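Pyridoxal kinase (Entamoeba histolytica, PDB 4S1I) probably phosphorylates pyridoxal to pyridoxal 5'-phosphate, using ATP and bound metal ions, as a member of the pyridoxine kinase family. Local coordinates at residues Phe78-Tyr83 and Tyr107-Pro112; Asn3-Ile8 and Phe29-Ile34; Arg240-Leu245 and Glu272-Thr277. All coordinates share one frame; numbering follows the deposited sequence.

Interaction 1: Phe78-Tyr83 and Tyr107-Pro112. With PLP (pyridoxal-5'-phosphate), chain C.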
loop_
_atom_site.group_PDB
_atom_site.type_symbol
_atom_site.label_atom_id
_atom_site.label_comp_id
_atom_site.label_asym_id
_atom_site.label_seq_id
_atom_site.Cartn_x
_atom_site.Cartn_y
_atom_site.Cartn_z
ATOM N N PHE A 78 7.548 -7.949 15.228
ATOM C CA PHE A 78 8.156 -8.439 14.013
ATOM C C PHE A 78 8.720 -7.278 13.221
ATOM O O PHE A 78 8.066 -6.253 13.093
ATOM C CB PHE A 78 7.132 -9.218 13.167
ATOM C CG PHE A 78 6.583 -10.390 13.876
ATOM C CD1 PHE A 78 5.466 -10.302 14.698
ATOM C CD2 PHE A 78 7.241 -11.636 13.714
ATOM C CE1 PHE A 78 5.047 -11.439 15.412
ATOM C CE2 PHE A 78 6.793 -12.756 14.338
ATOM C CZ PHE A 78 5.718 -12.654 15.212
ATOM N N LEU A 79 9.901 -7.487 12.674
ATOM C CA LEU A 79 10.543 -6.501 11.817
ATOM C C LEU A 79 10.908 -7.204 10.524
ATOM O O LEU A 79 11.334 -8.361 10.533
ATOM C CB LEU A 79 11.819 -6.019 12.413
ATOM C CG LEU A 79 12.649 -5.064 11.610
ATOM C CD1 LEU A 79 11.896 -3.794 11.310
ATOM C CD2 LEU A 79 13.879 -4.776 12.465
ATOM N N VAL A 80 10.686 -6.516 9.399
ATOM C CA VAL A 80 11.102 -7.109 8.104
ATOM C C VAL A 80 11.830 -5.997 7.350
ATOM O O VAL A 80 11.357 -4.894 7.330
ATOM C CB VAL A 80 9.917 -7.463 7.150
ATOM C CG1 VAL A 80 10.381 -8.184 5.884
ATOM C CG2 VAL A 80 8.974 -8.329 7.772
ATOM N N THR A 81 12.919 -6.349 6.685
ATOM C CA THR A 81 13.562 -5.468 5.766
ATOM C C THR A 81 13.676 -6.147 4.428
ATOM O O THR A 81 13.708 -7.368 4.343
ATOM C CB THR A 81 14.933 -5.014 6.243
ATOM O OG1 THR A 81 15.829 -6.108 6.284
ATOM C CG2 THR A 81 14.864 -4.317 7.567
ATOM N N GLY A 82 13.719 -5.310 3.382
ATOM C CA GLY A 82 13.833 -5.739 2.032
ATOM C C GLY A 82 14.800 -4.881 1.225
ATOM O O GLY A 82 16.005 -4.904 1.440
ATOM N N TYR A 83 14.228 -4.248 0.238
ATOM C CA TYR A 83 15.058 -3.476 -0.694
ATOM C C TYR A 83 15.471 -2.093 -0.217
ATOM O O TYR A 83 14.635 -1.334 0.185
ATOM C CB TYR A 83 14.282 -3.316 -1.996
ATOM C CG TYR A 83 14.989 -2.580 -3.140
ATOM C CD1 TYR A 83 15.023 -1.241 -3.191
ATOM C CD2 TYR A 83 15.455 -3.310 -4.214
ATOM C CE1 TYR A 83 15.613 -0.547 -4.285
ATOM C CE2 TYR A 83 16.037 -2.637 -5.283
ATOM C CZ TYR A 83 16.084 -1.261 -5.315
ATOM O OH TYR A 83 16.655 -0.615 -6.406
ATOM N N TYR A 107 11.167 -10.320 16.372
ATOM C CA TYR A 107 11.683 -11.294 15.471
ATOM C C TYR A 107 11.887 -10.582 14.129
ATOM O O TYR A 107 10.964 -10.036 13.583
ATOM C CB TYR A 107 10.625 -12.383 15.282
ATOM C CG TYR A 107 10.966 -13.528 14.402
ATOM C CD1 TYR A 107 11.668 -14.625 14.896
ATOM C CD2 TYR A 107 10.493 -13.603 13.069
ATOM C CE1 TYR A 107 11.923 -15.730 14.074
ATOM C CE2 TYR A 107 10.731 -14.719 12.288
ATOM C CZ TYR A 107 11.444 -15.756 12.797
ATOM O OH TYR A 107 11.705 -16.830 12.011
ATOM N N PHE A 108 13.131 -10.579 13.669
ATOM C CA PHE A 108 13.552 -9.848 12.486
ATOM C C PHE A 108 13.824 -10.822 11.345
ATOM O O PHE A 108 14.751 -11.665 11.402
ATOM C CB PHE A 108 14.799 -9.023 12.830
ATOM C CG PHE A 108 15.473 -8.327 11.699
ATOM C CD1 PHE A 108 14.822 -8.013 10.517
ATOM C CD2 PHE A 108 16.792 -7.961 11.822
ATOM C CE1 PHE A 108 15.476 -7.338 9.500
ATOM C CE2 PHE A 108 17.463 -7.304 10.794
ATOM C CZ PHE A 108 16.815 -6.989 9.622
ATOM N N LEU A 109 12.987 -10.695 10.320
ATOM C CA LEU A 109 13.217 -11.385 9.056
ATOM C C LEU A 109 13.851 -10.418 8.071
ATOM O O LEU A 109 13.252 -9.411 7.749
ATOM C CB LEU A 109 11.888 -11.909 8.514
ATOM C CG LEU A 109 12.031 -12.782 7.232
ATOM C CD1 LEU A 109 10.820 -13.708 7.082
ATOM C CD2 LEU A 109 12.226 -11.956 5.981
ATOM N N CYS A 110 15.079 -10.710 7.657
ATOM C CA CYS A 110 15.788 -9.868 6.721
ATOM C C CYS A 110 15.708 -10.586 5.388
ATOM O O CYS A 110 16.225 -11.698 5.254
ATOM C CB CYS A 110 17.238 -9.687 7.096
ATOM S SG CYS A 110 18.200 -8.679 5.936
ATOM N N ASP A 111 15.079 -9.942 4.418
ATOM C CA ASP A 111 15.079 -10.463 3.060
ATOM C C ASP A 111 16.209 -9.654 2.375
ATOM O O ASP A 111 16.077 -8.447 2.176
ATOM C CB ASP A 111 13.738 -10.264 2.337
ATOM C CG ASP A 111 13.670 -10.970 1.018
ATOM O OD1 ASP A 111 14.677 -11.560 0.572
ATOM O OD2 ASP A 111 12.619 -10.897 0.314
ATOM N N PRO A 112 17.369 -10.288 2.111
ATOM C CA PRO A 112 18.571 -9.506 1.741
ATOM C C PRO A 112 18.562 -9.284 0.251
ATOM O O PRO A 112 19.311 -9.965 -0.465
ATOM C CB PRO A 112 19.703 -10.401 2.189
ATOM C CG PRO A 112 19.142 -11.764 1.954
ATOM C CD PRO A 112 17.686 -11.694 2.302
HETATM N N1 PLP C . 12.778 -2.890 -8.360
HETATM C C2 PLP C . 12.446 -2.675 -7.082
HETATM C C2A PLP C . 12.184 -1.302 -6.625
HETATM C C3 PLP C . 12.348 -3.730 -6.129
HETATM O O3 PLP C . 12.049 -3.533 -4.900
HETATM C C4 PLP C . 12.622 -5.078 -6.552
HETATM C C4A PLP C . 12.528 -6.145 -5.603
HETATM O O4A PLP C . 12.437 -7.290 -5.837
HETATM C C5 PLP C . 12.936 -5.155 -7.911
HETATM C C6 PLP C . 12.997 -4.040 -8.739
HETATM C C5A PLP C . 13.240 -6.375 -8.616
HETATM O O4P PLP C . 12.778 -6.020 -9.883
HETATM P P PLP C . 13.511 -6.481 -11.234
HETATM O O1P PLP C . 14.068 -7.833 -11.053
HETATM O O2P PLP C . 14.592 -5.524 -11.602
HETATM O O3P PLP C . 12.348 -6.512 -12.122
HETATM O O HOH W 1 16.869 -6.336 3.716
#

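Interaction 2: Asn3-Ile8 and Phe29-Ile34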
loop_
_atom_site.group_PDB
_atom_site.type_symbol
_atom_site.label_atom_id
_atom_site.label_comp_id
_atom_site.label_asym_id
_atom_site.label_seq_id
_atom_site.Cartn_x
_atom_site.Cartn_y
_atom_site.Cartn_z
ATOM N N ASN A 3 0.023 -1.838 16.038
ATOM C CA ASN A 3 0.872 -2.331 14.987
ATOM C C ASN A 3 1.747 -3.423 15.502
ATOM O O ASN A 3 2.407 -3.236 16.477
ATOM C CB ASN A 3 1.744 -1.214 14.471
ATOM C CG ASN A 3 0.968 -0.133 13.805
ATOM O OD1 ASN A 3 0.119 -0.387 12.996
ATOM N ND2 ASN A 3 1.276 1.084 14.143
ATOM N N LYS A 4 1.774 -4.549 14.815
ATOM C CA LYS A 4 2.577 -5.700 15.237
ATOM C C LYS A 4 3.845 -5.892 14.446
ATOM O O LYS A 4 4.804 -6.549 14.858
ATOM C CB LYS A 4 1.692 -6.934 15.109
ATOM C CG LYS A 4 2.348 -8.320 15.181
ATOM C CD LYS A 4 1.324 -9.457 15.090
ATOM C CE LYS A 4 0.594 -9.643 16.410
ATOM N NZ LYS A 4 -0.149 -10.917 16.364
ATOM N N VAL A 5 3.805 -5.413 13.184
ATOM C CA VAL A 5 4.895 -5.537 12.218
ATOM C C VAL A 5 5.379 -4.194 11.723
ATOM O O VAL A 5 4.589 -3.284 11.510
ATOM C CB VAL A 5 4.442 -6.310 10.910
ATOM C CG1 VAL A 5 5.603 -6.470 10.017
ATOM C CG2 VAL A 5 3.860 -7.605 11.283
ATOM N N LEU A 6 6.706 -4.008 11.647
ATOM C CA LEU A 6 7.352 -2.880 10.978
ATOM C C LEU A 6 8.093 -3.445 9.787
ATOM O O LEU A 6 8.947 -4.286 9.951
ATOM C CB LEU A 6 8.306 -2.123 11.915
ATOM C CG LEU A 6 9.290 -1.124 11.320
ATOM C CD1 LEU A 6 8.521 -0.002 10.707
ATOM C CD2 LEU A 6 10.289 -0.666 12.368
ATOM N N THR A 7 7.755 -2.956 8.579
ATOM C CA THR A 7 8.383 -3.480 7.350
ATOM C C THR A 7 8.975 -2.326 6.530
ATOM O O THR A 7 8.270 -1.367 6.255
ATOM C CB THR A 7 7.485 -4.416 6.530
ATOM O OG1 THR A 7 8.043 -4.658 5.203
ATOM C CG2 THR A 7 6.098 -3.937 6.415
ATOM N N ILE A 8 10.249 -2.458 6.229
ATOM C CA ILE A 8 11.064 -1.426 5.581
ATOM C C ILE A 8 11.522 -1.960 4.239
ATOM O O ILE A 8 12.357 -2.845 4.209
ATOM C CB ILE A 8 12.233 -1.035 6.453
ATOM C CG1 ILE A 8 11.786 -0.570 7.823
ATOM C CG2 ILE A 8 13.126 0.007 5.745
ATOM C CD1 ILE A 8 12.872 -0.501 8.834
ATOM N N PHE A 29 -4.007 -10.910 5.165
ATOM C CA PHE A 29 -3.923 -11.639 6.425
ATOM C C PHE A 29 -4.375 -10.878 7.665
ATOM O O PHE A 29 -4.383 -11.448 8.756
ATOM C CB PHE A 29 -2.488 -12.105 6.647
ATOM C CG PHE A 29 -2.113 -13.358 5.892
ATOM C CD1 PHE A 29 -1.613 -13.376 4.690
ATOM C CD2 PHE A 29 -2.236 -14.589 6.564
ATOM C CE1 PHE A 29 -1.259 -14.566 4.032
ATOM C CE2 PHE A 29 -1.873 -15.789 5.904
ATOM C CZ PHE A 29 -1.410 -15.760 4.641
ATOM N N GLN A 30 -4.753 -9.616 7.501
ATOM C CA GLN A 30 -5.271 -8.786 8.555
ATOM C C GLN A 30 -4.252 -8.610 9.695
ATOM O O GLN A 30 -4.639 -8.659 10.902
ATOM C CB GLN A 30 -6.674 -9.233 9.014
ATOM C CG GLN A 30 -7.689 -9.014 7.881
ATOM C CD GLN A 30 -9.044 -9.515 8.211
ATOM O OE1 GLN A 30 -9.252 -10.711 8.237
ATOM N NE2 GLN A 30 -9.936 -8.635 8.643
ATOM N N ILE A 31 -2.989 -8.472 9.325
ATOM C CA ILE A 31 -1.886 -8.249 10.264
ATOM C C ILE A 31 -1.553 -6.764 10.212
ATOM O O ILE A 31 -1.122 -6.232 9.190
ATOM C CB ILE A 31 -0.676 -9.105 9.910
ATOM C CG1 ILE A 31 -1.013 -10.608 10.020
ATOM C CG2 ILE A 31 0.551 -8.757 10.742
ATOM C CD1 ILE A 31 -0.004 -11.509 9.379
ATOM N N GLN A 32 -1.671 -6.137 11.353
ATOM C CA GLN A 32 -1.443 -4.745 11.483
ATOM C C GLN A 32 -0.013 -4.397 11.409
ATOM O O GLN A 32 0.792 -4.830 12.179
ATOM C CB GLN A 32 -1.894 -4.266 12.816
ATOM C CG GLN A 32 -2.358 -2.935 12.719
ATOM C CD GLN A 32 -3.823 -2.918 12.818
ATOM O OE1 GLN A 32 -4.461 -3.956 12.841
ATOM N NE2 GLN A 32 -4.355 -1.781 12.929
ATOM N N SER A 33 0.267 -3.528 10.475
ATOM C CA SER A 33 1.658 -3.299 10.055
ATOM C C SER A 33 1.956 -1.881 9.706
ATOM O O SER A 33 1.075 -1.175 9.224
ATOM C CB SER A 33 1.990 -4.156 8.818
ATOM O OG SER A 33 1.718 -5.510 9.057
ATOM N N ILE A 34 3.173 -1.447 10.016
ATOM C CA ILE A 34 3.734 -0.166 9.562
ATOM C C ILE A 34 4.578 -0.407 8.354
ATOM O O ILE A 34 5.488 -1.211 8.351
ATOM C CB ILE A 34 4.633 0.395 10.712
ATOM C CG1 ILE A 34 3.881 0.539 11.967
ATOM C CG2 ILE A 34 5.245 1.730 10.277
ATOM C CD1 ILE A 34 4.785 0.888 13.207
HETATM O O HOH W 2 -1.149 1.038 10.732
#

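Interaction 3: Arg240-Leu245 and Glu272-Thr277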
loop_
_atom_site.group_PDB
_atom_site.type_symbol
_atom_site.label_atom_id
_atom_site.label_comp_id
_atom_site.label_asym_id
_atom_site.label_seq_id
_atom_site.Cartn_x
_atom_site.Cartn_y
_atom_site.Cartn_z
ATOM N N ARG A 240 3.392 -24.119 3.094
ATOM C CA ARG A 240 2.221 -23.321 2.692
ATOM C C ARG A 240 2.605 -22.192 1.707
ATOM O O ARG A 240 1.924 -22.024 0.652
ATOM C CB ARG A 240 1.567 -22.617 3.849
ATOM C CG ARG A 240 0.833 -23.545 4.745
ATOM C CD ARG A 240 0.029 -22.855 5.830
ATOM N NE ARG A 240 -0.624 -23.840 6.676
ATOM C CZ ARG A 240 -1.554 -23.570 7.576
ATOM N NH1 ARG A 240 -1.936 -22.339 7.791
ATOM N NH2 ARG A 240 -2.114 -24.597 8.237
ATOM N N ALA A 241 3.649 -21.460 2.044
ATOM C CA ALA A 241 4.060 -20.319 1.228
ATOM C C ALA A 241 4.471 -20.739 -0.180
ATOM O O ALA A 241 4.013 -20.149 -1.191
ATOM C CB ALA A 241 5.140 -19.527 1.919
ATOM N N ILE A 242 5.334 -21.747 -0.271
ATOM C CA ILE A 242 5.791 -22.139 -1.593
ATOM C C ILE A 242 4.655 -22.847 -2.378
ATOM O O ILE A 242 4.530 -22.656 -3.587
ATOM C CB ILE A 242 7.086 -22.937 -1.493
ATOM C CG1 ILE A 242 7.811 -22.981 -2.832
ATOM C CG2 ILE A 242 6.822 -24.314 -1.051
ATOM C CD1 ILE A 242 8.376 -21.657 -3.291
ATOM N N SER A 243 3.734 -23.476 -1.651
ATOM C CA SER A 243 2.536 -24.087 -2.253
ATOM C C SER A 243 1.599 -23.007 -2.877
ATOM O O SER A 243 1.104 -23.158 -3.975
ATOM C CB SER A 243 1.766 -24.963 -1.209
ATOM O OG SER A 243 2.558 -26.095 -0.939
ATOM N N THR A 244 1.355 -21.928 -2.118
ATOM C CA THR A 244 0.572 -20.823 -2.560
ATOM C C THR A 244 1.183 -20.162 -3.780
ATOM O O THR A 244 0.502 -19.922 -4.746
ATOM C CB THR A 244 0.319 -19.831 -1.439
ATOM O OG1 THR A 244 -0.541 -20.495 -0.463
ATOM C CG2 THR A 244 -0.358 -18.579 -1.965
ATOM N N LEU A 245 2.479 -19.936 -3.720
ATOM C CA LEU A 245 3.203 -19.342 -4.846
ATOM C C LEU A 245 3.091 -20.206 -6.090
ATOM O O LEU A 245 2.839 -19.701 -7.157
ATOM C CB LEU A 245 4.628 -19.155 -4.530
ATOM C CG LEU A 245 5.272 -17.830 -4.954
ATOM C CD1 LEU A 245 4.510 -16.656 -5.590
ATOM C CD2 LEU A 245 5.949 -17.321 -3.763
ATOM N N GLU A 272 -0.427 -27.709 1.859
ATOM C CA GLU A 272 0.993 -27.987 1.967
ATOM C C GLU A 272 1.253 -29.074 0.922
ATOM O O GLU A 272 1.046 -30.257 1.165
ATOM C CB GLU A 272 1.388 -28.323 3.409
ATOM C CG GLU A 272 1.125 -27.133 4.322
ATOM C CD GLU A 272 1.317 -27.387 5.814
ATOM O OE1 GLU A 272 2.057 -28.317 6.128
ATOM O OE2 GLU A 272 0.722 -26.633 6.687
ATOM N N SER A 273 1.584 -28.641 -0.297
ATOM C CA SER A 273 1.613 -29.474 -1.515
ATOM C C SER A 273 2.896 -30.274 -1.770
ATOM O O SER A 273 2.926 -31.114 -2.684
ATOM C CB SER A 273 1.502 -28.616 -2.805
ATOM O OG SER A 273 0.354 -27.828 -2.798
ATOM N N PHE A 274 3.954 -29.983 -1.019
ATOM C CA PHE A 274 5.257 -30.528 -1.341
ATOM C C PHE A 274 5.723 -31.378 -0.213
ATOM O O PHE A 274 5.168 -31.334 0.898
ATOM C CB PHE A 274 6.219 -29.359 -1.647
ATOM C CG PHE A 274 5.856 -28.617 -2.922
ATOM C CD1 PHE A 274 5.978 -29.256 -4.155
ATOM C CD2 PHE A 274 5.281 -27.371 -2.883
ATOM C CE1 PHE A 274 5.592 -28.647 -5.315
ATOM C CE2 PHE A 274 4.901 -26.745 -4.052
ATOM C CZ PHE A 274 5.059 -27.381 -5.263
ATOM N N THR A 275 6.774 -32.137 -0.493
ATOM C CA THR A 275 7.361 -33.035 0.480
ATOM C C THR A 275 8.543 -32.382 1.233
ATOM O O THR A 275 9.470 -31.782 0.639
ATOM C CB THR A 275 7.833 -34.298 -0.207
ATOM O OG1 THR A 275 6.698 -34.985 -0.779
ATOM C CG2 THR A 275 8.552 -35.200 0.783
ATOM N N ILE A 276 8.500 -32.478 2.548
ATOM C CA ILE A 276 9.606 -32.013 3.360
ATOM C C ILE A 276 10.652 -33.117 3.384
ATOM O O ILE A 276 10.369 -34.197 3.844
ATOM C CB ILE A 276 9.130 -31.698 4.797
ATOM C CG1 ILE A 276 7.999 -30.656 4.789
ATOM C CG2 ILE A 276 10.298 -31.279 5.695
ATOM C CD1 ILE A 276 8.326 -29.474 3.912
ATOM N N THR A 277 11.852 -32.866 2.862
ATOM C CA THR A 277 12.929 -33.816 2.833
ATOM C C THR A 277 14.024 -33.428 3.845
ATOM O O THR A 277 14.707 -32.406 3.711
ATOM C CB THR A 277 13.448 -33.924 1.413
ATOM O OG1 THR A 277 12.387 -34.464 0.622
ATOM C CG2 THR A 277 14.695 -34.848 1.318
#

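Interaction 1: Phe78-Tyr83 and Tyr107-Pro112
With CG anti to the backbone N in both L79 (chi1 176°) and F108 (chi1 173°), the two side chains run alongside each other, and CD2 of L79 comes over one face of the F108 ring, 4.1 Å from its centroid, a CH-pi contact. The rim of the same ring meets T81, whose OG1 is 3.5 Å from F108 CE1. On the other face of the sheet CD2 of F78 packs against CB of Y107 at 3.8 Å. Between the backbones runs a parallel ladder: L79 N binds Y107 O at 2.9 Å, L109 N binds L79 O, T81 N reaches L109 O over a longer 3.3 Å, and D111 N closes on T81 O. Beyond the ladder one water accepts a hydrogen bond from T81 OG1 and donates to G82 O and D111 O, bridging the two segments. D111 OD2 is hydrogen-bonded to T221, and Y83 lies against pyridoxal phosphate, its CD2 3.5 Å from O3 of the ligand. Strand 78-81, helix 87-103 and strand 107-110 form a beta-alpha-beta unit of the ribokinase-type fold, whose strand ends carry the Y83 ring to the pyridoxal phosphate and D111 to the magnesium site.

Interaction 2: Asn3-Ile8 and Phe29-Ile34
CG2 of I31 meets CG2 of V5 at 3.5 Å, the two branched side chains crossing at a slant just after the chain has left helix 18-28 through a Schellman motif with Q30 at positive phi. The carbonyl of I31 also accepts the hydroxyl of S33. Q32 follows, and its carbonyl oxygen is gripped by two backbone donors: K4 N at 2.8 Å comes from above the carbonyl plane, whereas V5 N, at 3.2 Å, lies within it. The CG of Q32 rests 3.6 Å from OD1 of N3, the two side chains crossing at about a right angle. This pair of hydrogen bonds to one carbonyl oxygen starts the parallel pairing of strands 5-9 and 33-41, the two strands of a beta-alpha-beta unit whose connection includes helix 18-28. At S33 the side chain lies on the same face as V5, with OG beside the backbone N (chi1 -55°) and 3.4 Å from V5 CB; the bond to I31 O, made from above the carbonyl plane, probably favours this rotamer. I34 is the residue most extensively buried by the other segment, 111 Å² of it. Its N binds V5 O at an N-H...O angle of 170°, and its O accepts from T7 N. Of its side chain, CG2 packs on CD1 of L6 at 3.7 Å, while CG1 lies across the amide of N3, 3.4 Å from ND2. That amide nitrogen is hydrogen-bonded to L72 O and to S14 OG of the neighbouring subunit, whose C13 also packs on I34, so this end of the strand pair borders the dimer contact. A water donates to N3 OD1, and more weakly to S33 O.

Interaction 3: Arg240-Leu245 and Glu272-Thr277
S243 OG and the backbone N of S273 make the close part of this contact. The N-H points almost straight at the hydroxyl oxygen, 2.8 Å away with an angle of 164°, and S243 OG is also hydrogen-bonded to N239 O one turn earlier. The S243 side chain points toward the loop, and chi1 -70°, with OG anti to the carbonyl carbon, sets the hydroxyl within reach of both N239 O and S273 N; CB of S273 lies 3.3 Å from S243 OG. The ring of F274 comes up obliquely beside the same hydroxyl, its CD2 3.6 Å from S243 OG and 3.9 Å from CG2 of I242, the isoleucine and phenylalanine crossing at about a right angle. The more open side is different in character. S273 is exposed, and its own hydroxyl makes a weak bond to S243 OG. About one helical turn before S243, the extended chain of R240 meets E272: NE donates to OE2 at 3.1 Å, with the carboxylate oxygen near the guanidinium plane and offering its anti lone pair. The two planar groups are turned 53° apart, so this salt bridge runs through a single N-H rather than a paired, coplanar one. E272 OE1 is held separately by H236, and the guanidinium of R240 also makes a cation-pi contact with W227. I242 touches L220 of helix 216-230 and I206 of strand 202-207, while F274 packs on I204 and I206 and reaches Q246, an ADP-binding residue. The loop thus lies across helix 234-250 before joining the sheet as strand 277-278, beside strand 202-207.

In the fold
From the N terminus, interaction 2 comes first: strand 5-9 leads through helix 18-28 and returns at 33-41, closing the first beta-alpha-beta unit. Interaction 1 closes a second such unit, through helix 87-103, and interaction 3 a later loop, from helix 234-250 back to its side before the last strand. The three are in series, with none nested or crossing. Interactions 1 and 2 touch, V80 N lying 2.9 Å from L6 O, and together join strands 33-41, 5-9, 78-81 and 107-110, four neighbours in the parallel part of the sheet. Interaction 3 lies about 21 Å from interaction 1, centre to centre, and ties the C-terminal segment to the helix at the far end of the same sheet.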